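Local coordinates for protein geranyltranstransferase (Legionella pneumophila subsp. pneumophila, PDB 3LOM) that probably condenses isopentenyl diphosphate with allylic diphosphates to make farnesyl or geranylgeranyl diphosphate, with magnesium as cofactor, at residues L42-F47 with H108-E113; I31-P34 with I38-A41; R52-L57 with L81-S86. All coordinates share one frame; numbering follows the deposited sequence. Where two conformers were deposited one is given.

Contact 1. Residues L42-F47 with H108-E113; sequences LHYALF and HKAFDE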
# COMPACT_ATOMS: atom_id res chain seq x y z
N LEU A 42 3.08 -11.07 10.65
CA LEU A 42 2.98 -9.67 11.12
C LEU A 42 3.70 -9.44 12.44
O LEU A 42 4.52 -8.54 12.56
CB LEU A 42 1.51 -9.26 11.28
CG LEU A 42 0.75 -8.75 10.06
CD1 LEU A 42 -0.73 -8.79 10.33
CD2 LEU A 42 1.18 -7.34 9.75
N HIS A 43 3.37 -10.27 13.44
CA HIS A 43 3.95 -10.15 14.77
C HIS A 43 5.44 -10.49 14.79
O HIS A 43 6.19 -9.88 15.53
CB HIS A 43 3.18 -11.02 15.77
CG HIS A 43 1.87 -10.42 16.18
ND1 HIS A 43 0.67 -10.77 15.61
CD2 HIS A 43 1.58 -9.48 17.11
CE1 HIS A 43 -0.31 -10.07 16.16
NE2 HIS A 43 0.22 -9.28 17.08
N TYR A 44 5.85 -11.45 13.96
CA TYR A 44 7.27 -11.79 13.85
C TYR A 44 8.09 -10.63 13.29
O TYR A 44 9.18 -10.31 13.79
CB TYR A 44 7.47 -13.02 12.96
CG TYR A 44 8.93 -13.42 12.81
CD1 TYR A 44 9.58 -14.11 13.82
CD2 TYR A 44 9.65 -13.08 11.66
CE1 TYR A 44 10.92 -14.46 13.70
CE2 TYR A 44 11.00 -13.42 11.53
CZ TYR A 44 11.62 -14.12 12.56
OH TYR A 44 12.94 -14.48 12.47
N ALA A 45 7.56 -10.00 12.25
CA ALA A 45 8.27 -8.94 11.55
C ALA A 45 8.31 -7.63 12.34
O ALA A 45 9.35 -6.99 12.41
CB ALA A 45 7.65 -8.72 10.19
N LEU A 46 7.19 -7.27 12.97
CA LEU A 46 7.05 -5.97 13.65
C LEU A 46 7.76 -5.79 14.99
O LEU A 46 7.94 -4.66 15.43
CB LEU A 46 5.57 -5.61 13.82
CG LEU A 46 4.90 -4.80 12.72
CD1 LEU A 46 3.51 -4.43 13.17
CD2 LEU A 46 5.70 -3.55 12.36
N PHE A 47 8.13 -6.88 15.66
CA PHE A 47 8.69 -6.75 17.00
C PHE A 47 10.08 -7.33 17.11
O PHE A 47 10.29 -8.52 16.85
CB PHE A 47 7.75 -7.34 18.05
CG PHE A 47 6.44 -6.63 18.15
CD1 PHE A 47 5.32 -7.13 17.49
CD2 PHE A 47 6.32 -5.46 18.88
CE1 PHE A 47 4.09 -6.46 17.58
CE2 PHE A 47 5.10 -4.78 18.97
CZ PHE A 47 3.98 -5.29 18.32
N HIS A 108 11.03 -14.18 5.15
CA HIS A 108 10.88 -15.27 4.17
C HIS A 108 11.65 -16.53 4.59
O HIS A 108 11.31 -17.63 4.16
CB HIS A 108 11.28 -14.81 2.76
CG HIS A 108 12.68 -14.32 2.65
ND1 HIS A 108 13.07 -13.07 3.08
CD2 HIS A 108 13.80 -14.91 2.16
CE1 HIS A 108 14.36 -12.91 2.87
NE2 HIS A 108 14.83 -14.01 2.30
N LYS A 109 12.67 -16.36 5.42
CA LYS A 109 13.42 -17.50 5.94
C LYS A 109 12.69 -18.18 7.11
O LYS A 109 12.71 -19.40 7.23
CB LYS A 109 14.85 -17.10 6.36
CG LYS A 109 15.72 -16.56 5.23
CD LYS A 109 15.85 -17.53 4.07
CE LYS A 109 16.75 -18.71 4.40
NZ LYS A 109 16.70 -19.71 3.31
N ALA A 110 12.07 -17.37 7.97
CA ALA A 110 11.28 -17.87 9.09
C ALA A 110 9.95 -18.45 8.63
O ALA A 110 9.42 -19.37 9.25
CB ALA A 110 11.04 -16.78 10.11
N PHE A 111 9.42 -17.92 7.53
CA PHE A 111 8.17 -18.43 6.96
C PHE A 111 8.46 -18.90 5.55
O PHE A 111 9.20 -19.87 5.36
CB PHE A 111 7.09 -17.35 7.01
CG PHE A 111 6.63 -17.02 8.41
CD1 PHE A 111 5.55 -17.68 8.98
CD2 PHE A 111 7.31 -16.06 9.16
CE1 PHE A 111 5.14 -17.39 10.28
CE2 PHE A 111 6.90 -15.76 10.46
CZ PHE A 111 5.82 -16.43 11.02
N ASP A 112 7.89 -18.22 4.57
CA ASP A 112 8.24 -18.45 3.17
C ASP A 112 8.14 -17.13 2.41
O ASP A 112 7.67 -16.13 2.96
CB ASP A 112 7.37 -19.55 2.55
CG ASP A 112 5.89 -19.39 2.85
OD1 ASP A 112 5.35 -18.29 2.65
OD2 ASP A 112 5.27 -20.38 3.28
N GLU A 113 8.58 -17.13 1.16
CA GLU A 113 8.59 -15.91 0.37
C GLU A 113 7.19 -15.35 0.11
O GLU A 113 7.00 -14.14 0.24
CB GLU A 113 9.32 -16.12 -0.95
CG GLU A 113 10.82 -16.23 -0.82
CD GLU A 113 11.49 -16.46 -2.16
OE1 GLU A 113 11.04 -15.85 -3.17
OE2 GLU A 113 12.45 -17.26 -2.21
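Tyr44 presents one side of its phenol ring to two neighbouring residues, Ala110 and Phe111, and the three together make up the contact. With CG anti to the backbone N (chi1 180°), the tyrosine ring is carried out from helix 36-46 across the end of the short helix 107-110. The methyl of Ala110 lies off-centre, toward CE2 and CZ of that ring, its CB 3.6 Å from Tyr44 CE2 and nearly as close to CZ. The line from Ala110 CB to the Tyr44 ring centroid is 4.0 Å long and 30° off the ring normal, which makes this an off-centre CH-pi contact. Phe111 approaches the same side of the ring but at the inner end, where its CE2 comes within 3.8 Å of Tyr44 CB. Tyr44 CG lies in the plane of the phenylalanine ring, at its edge. The ring planes are inclined at 73°, and their centroids stand 5.8 Å apart, the geometry of an offset edge-to-face pair with Phe111 giving the edge and Tyr44 the face. The two side chains run past each other in opposite directions, and CE2 is the Phe111 atom that does the touching.

The phenol hydroxyl is hydrogen-bonded to the carbonyl O of Pro105, and Lys104 makes a cation-pi contact with the same ring; both tie Tyr44 to the residues just before helix 107-110. Phe111 is where the chain departs from helical geometry, and Asp112 next to it is the N-cap of helix 113-135. The arrangement is thus a surface contact, one offset edge-to-face Tyr-Phe pair plus a CH-pi methyl, that packs helix 36-46 against a helix-to-helix junction, part of the mainly alpha-helical fold of the polyprenyl synthetases.

Contact 2. Residues I31-P34 with I38-A41; sequences IIIP and IRSA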
# COMPACT_ATOMS: atom_id res chain seq x y z
N ILE A 31 -7.56 -5.68 14.89
CA ILE A 31 -7.90 -5.95 13.49
C ILE A 31 -8.31 -7.40 13.28
O ILE A 31 -7.70 -8.31 13.86
CB ILE A 31 -6.72 -5.68 12.52
CG1 ILE A 31 -5.86 -4.52 13.00
CG2 ILE A 31 -7.22 -5.39 11.10
CD1 ILE A 31 -4.40 -4.75 12.75
N ILE A 32 -9.33 -7.61 12.45
CA ILE A 32 -9.73 -8.94 12.03
C ILE A 32 -8.70 -9.45 11.02
O ILE A 32 -8.56 -8.90 9.94
CB ILE A 32 -11.13 -8.94 11.36
CG1 ILE A 32 -12.11 -7.95 12.04
CG2 ILE A 32 -11.69 -10.37 11.26
CD1 ILE A 32 -12.58 -8.32 13.45
N ILE A 33 -7.95 -10.47 11.41
CA ILE A 33 -6.95 -11.06 10.52
C ILE A 33 -7.31 -12.53 10.32
O ILE A 33 -6.89 -13.37 11.10
CB ILE A 33 -5.51 -10.90 11.10
CG1 ILE A 33 -5.27 -9.46 11.57
CG2 ILE A 33 -4.46 -11.32 10.06
CD1 ILE A 33 -3.99 -9.22 12.33
N PRO A 34 -8.12 -12.84 9.28
CA PRO A 34 -8.63 -14.20 9.08
C PRO A 34 -7.57 -15.28 8.81
O PRO A 34 -7.85 -16.46 9.02
CB PRO A 34 -9.55 -14.06 7.86
CG PRO A 34 -9.96 -12.61 7.88
CD PRO A 34 -8.72 -11.90 8.31
N ILE A 38 -0.78 -14.91 8.42
CA ILE A 38 -0.61 -13.47 8.34
C ILE A 38 -0.38 -12.86 9.72
O ILE A 38 0.65 -12.21 9.92
CB ILE A 38 -1.74 -12.77 7.53
CG1 ILE A 38 -1.76 -13.28 6.09
CG2 ILE A 38 -1.60 -11.24 7.57
CD1 ILE A 38 -0.45 -13.12 5.30
N ARG A 39 -1.27 -13.11 10.68
CA ARG A 39 -1.10 -12.54 12.03
C ARG A 39 0.16 -13.03 12.74
O ARG A 39 0.79 -12.28 13.49
CB ARG A 39 -2.35 -12.65 12.93
CG ARG A 39 -2.80 -14.04 13.28
CD ARG A 39 -4.18 -14.33 12.74
NE ARG A 39 -5.20 -14.41 13.78
CZ ARG A 39 -6.33 -15.12 13.68
NH1 ARG A 39 -6.59 -15.82 12.59
NH2 ARG A 39 -7.20 -15.12 14.68
N SER A 40 0.57 -14.26 12.46
CA SER A 40 1.83 -14.76 12.99
C SER A 40 3.03 -14.03 12.38
O SER A 40 3.94 -13.61 13.11
CB SER A 40 1.96 -16.28 12.78
OG SER A 40 3.20 -16.74 13.28
N ALA A 41 3.04 -13.87 11.06
CA ALA A 41 4.17 -13.22 10.39
C ALA A 41 4.24 -11.72 10.63
O ALA A 41 5.33 -11.17 10.81
CB ALA A 41 4.20 -13.54 8.93
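Ile33 and Arg39 supply most of the buried surface here, Ile33 the larger share, and they meet through carbon near the helix and through the Ile33 carbonyl farther out. A chi1 of -48°, measured to CG1, sets the CG2 methyl of Ile33 opposite the backbone N and points this branch at Ile38 and Arg39 in the first turn of helix 36-46. It touches backbone as well as side chain, lying 3.7 Å from Arg39 N. The other branch ends in CD1, which lies 3.8 Å from Arg39 CB, so that the arginine's first methylene rests against both branches of the isoleucine.

Further out, the arginine runs along Ile33 and past it in the opposite direction. Its CG lies between the backbone N and the carbonyl carbon (chi1 64°), and two more turns, at chi2 and chi3, bring CD and the guanidinium alongside the main chain of Ile33. There the carbonyl O of Ile33 faces the flat side of the group: it is 3.2 Å from Arg39 CZ and 2.9 Å from NH1. Short as the second distance is, the angle is too poor for a hydrogen bond, since the N-H bonds lie in the guanidinium plane while the oxygen sits above it. Any attraction is probably a carbonyl-to-cation one rather than a hydrogen bond. Ile38 adds a smaller patch, its CG2 meeting Ile33 CG2 at 3.8 Å where the two side chains cross at a slant.

The contact folds the link that follows helix 5-28 back onto the start of helix 36-46. Helix 113-135 covers Ile38 with Val119 and Ile31 with Leu126, while the second subunit packs its Ile157 on Ile33 and Pro34 and its Ser165 on Ile38.

Contact 3. Residues R52-L57 with L81-S86; sequences RIRPIL and LTHCYS. With PO4 (phosphate ion), chain C.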
# COMPACT_ATOMS: atom_id res chain seq x y z
N ARG A 52 13.54 1.61 17.20
CA ARG A 52 13.17 1.99 15.83
C ARG A 52 13.16 3.52 15.72
O ARG A 52 12.33 4.19 16.35
CB ARG A 52 11.78 1.43 15.47
CG ARG A 52 11.32 0.20 16.27
CD ARG A 52 11.60 -1.11 15.54
NE ARG A 52 12.84 -1.75 15.98
CZ ARG A 52 13.96 -1.77 15.27
NH1 ARG A 52 14.00 -1.20 14.07
NH2 ARG A 52 15.04 -2.38 15.74
N ILE A 53 14.08 4.06 14.92
CA ILE A 53 14.32 5.52 14.85
C ILE A 53 13.15 6.41 14.38
O ILE A 53 12.92 7.47 14.96
CB ILE A 53 15.67 5.85 14.11
CG1 ILE A 53 16.10 7.31 14.34
CG2 ILE A 53 15.63 5.50 12.62
CD1 ILE A 53 16.39 7.65 15.80
N ARG A 54 12.39 5.96 13.37
CA ARG A 54 11.28 6.76 12.83
C ARG A 54 10.14 7.11 13.82
O ARG A 54 9.74 8.28 13.87
CB ARG A 54 10.74 6.17 11.52
CG ARG A 54 11.70 6.33 10.35
CD ARG A 54 11.56 5.19 9.35
NE ARG A 54 12.64 5.19 8.36
CZ ARG A 54 13.83 4.62 8.53
NH1 ARG A 54 14.75 4.68 7.56
NH2 ARG A 54 14.12 3.98 9.66
N PRO A 55 9.62 6.13 14.61
CA PRO A 55 8.63 6.51 15.63
C PRO A 55 9.12 7.50 16.68
O PRO A 55 8.37 8.38 17.07
CB PRO A 55 8.31 5.18 16.32
CG PRO A 55 8.50 4.21 15.30
CD PRO A 55 9.68 4.66 14.50
N ILE A 56 10.37 7.35 17.11
CA ILE A 56 10.98 8.25 18.08
C ILE A 56 11.04 9.69 17.55
O ILE A 56 10.68 10.63 18.26
CB ILE A 56 12.40 7.77 18.49
CG1 ILE A 56 12.34 6.35 19.06
CG2 ILE A 56 13.03 8.73 19.50
CD1 ILE A 56 13.70 5.64 19.13
N LEU A 57 11.47 9.84 16.29
CA LEU A 57 11.54 11.15 15.63
C LEU A 57 10.18 11.80 15.55
O LEU A 57 10.06 12.99 15.80
CB LEU A 57 12.16 11.03 14.24
CG LEU A 57 13.63 10.64 14.15
CD1 LEU A 57 13.98 10.20 12.74
CD2 LEU A 57 14.54 11.77 14.63
N LEU A 81 5.01 0.74 10.24
CA LEU A 81 4.37 -0.23 9.36
C LEU A 81 4.85 -0.10 7.92
O LEU A 81 5.17 -1.11 7.28
CB LEU A 81 2.84 -0.13 9.44
CG LEU A 81 2.11 -0.76 10.63
CD1 LEU A 81 0.71 -0.20 10.75
CD2 LEU A 81 2.07 -2.27 10.52
N THR A 82 4.91 1.14 7.42
CA THR A 82 5.44 1.42 6.07
C THR A 82 6.92 1.03 5.97
O THR A 82 7.29 0.28 5.08
CB THR A 82 5.22 2.90 5.63
OG1 THR A 82 3.82 3.23 5.69
CG2 THR A 82 5.70 3.12 4.18
N HIS A 83 7.73 1.51 6.90
CA HIS A 83 9.16 1.15 6.94
C HIS A 83 9.36 -0.36 6.97
O HIS A 83 10.16 -0.89 6.20
CB HIS A 83 9.85 1.81 8.13
CG HIS A 83 11.30 1.47 8.27
ND1 HIS A 83 12.21 1.65 7.24
CD2 HIS A 83 12.01 0.99 9.31
CE1 HIS A 83 13.41 1.29 7.65
NE2 HIS A 83 13.32 0.88 8.90
N CYS A 84 8.61 -1.05 7.84
CA CYS A 84 8.73 -2.49 8.02
C CYS A 84 8.37 -3.28 6.77
O CYS A 84 9.11 -4.18 6.39
CB CYS A 84 7.92 -2.99 9.23
SG CYS A 84 8.22 -4.73 9.65
N TYR A 85 7.24 -2.94 6.15
CA TYR A 85 6.86 -3.53 4.85
C TYR A 85 8.01 -3.46 3.84
O TYR A 85 8.36 -4.47 3.21
CB TYR A 85 5.56 -2.93 4.29
CG TYR A 85 5.65 -2.28 2.91
CD1 TYR A 85 5.86 -3.04 1.75
CD2 TYR A 85 5.53 -0.90 2.77
CE1 TYR A 85 5.96 -2.43 0.50
CE2 TYR A 85 5.63 -0.29 1.54
CZ TYR A 85 5.83 -1.05 0.41
OH TYR A 85 5.93 -0.43 -0.81
N SER A 86 8.61 -2.28 3.70
CA SER A 86 9.68 -2.12 2.73
C SER A 86 10.89 -2.99 3.05
O SER A 86 11.48 -3.56 2.15
CB SER A 86 10.07 -0.65 2.54
OG SER A 86 10.95 -0.19 3.55
P PO4 C . 15.98 1.35 11.93
O1 PO4 C . 17.41 1.21 12.39
O2 PO4 C . 15.39 -0.03 11.71
O3 PO4 C . 15.18 2.09 12.97
O4 PO4 C . 15.97 2.13 10.63
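The guanidinium of Arg54 lies flat on the imidazole of His83, a stack in which the planes differ by only 12° and the centres are 3.6 Å apart. NH2 is the end nearest the ring, 3.3 Å from His83 NE2, yet it cannot bond there because its N-H bonds lie nearly parallel to the imidazole. Instead the edge of the group is turned to a phosphate ion, and Arg54 NH2 donates to PO4 O4 at 2.8 Å. A chi1 of 178° swings the His83 imidazole out from its helix toward the arginine, while Arg54 CD also rests over its face, 4.2 Å from the centroid. Arg52, Ile53 and Arg54 belong to the GGKRxRP motif of trans-prenyltransferases; in relatives the arginine equivalent to Arg54 and the histidine equivalent to His83 help bind the diphosphate of isopentenyl diphosphate, so the phosphate, though probably from the crystallisation liquor, is consistent with that site. The backbone N of Ile53, at the start of helix 53-64, bonds PO4 O3 at 3.0 Å with an angle of 162°. In the conformer given, Arg52 NH1 makes a weak bond to PO4 O2, less certain because the side chain has two conformers.

Overall arrangement
Contact 2 closes first along the chain, at the entry to helix 36-46; contact 1 uses the later part of that helix, and contact 3 is nested within the loop that contact 1 closes. The centres of contacts 1 and 2 are about 12 Å apart, with Phe111 CZ packing 3.5 Å from Ser40 OG; both reach the second subunit. Contact 3 lies deep in the fold, its centre about 16 Å from that of contact 1, which it meets through Leu46 against Leu81 and Cys84. Contacts 2 and 3 do not touch: centres about 20 Å apart, nearest atoms about 7 Å. Helix 36-46 thus spans from the dimer-facing periphery to helix 69-91, which carries His83, beside the phosphate.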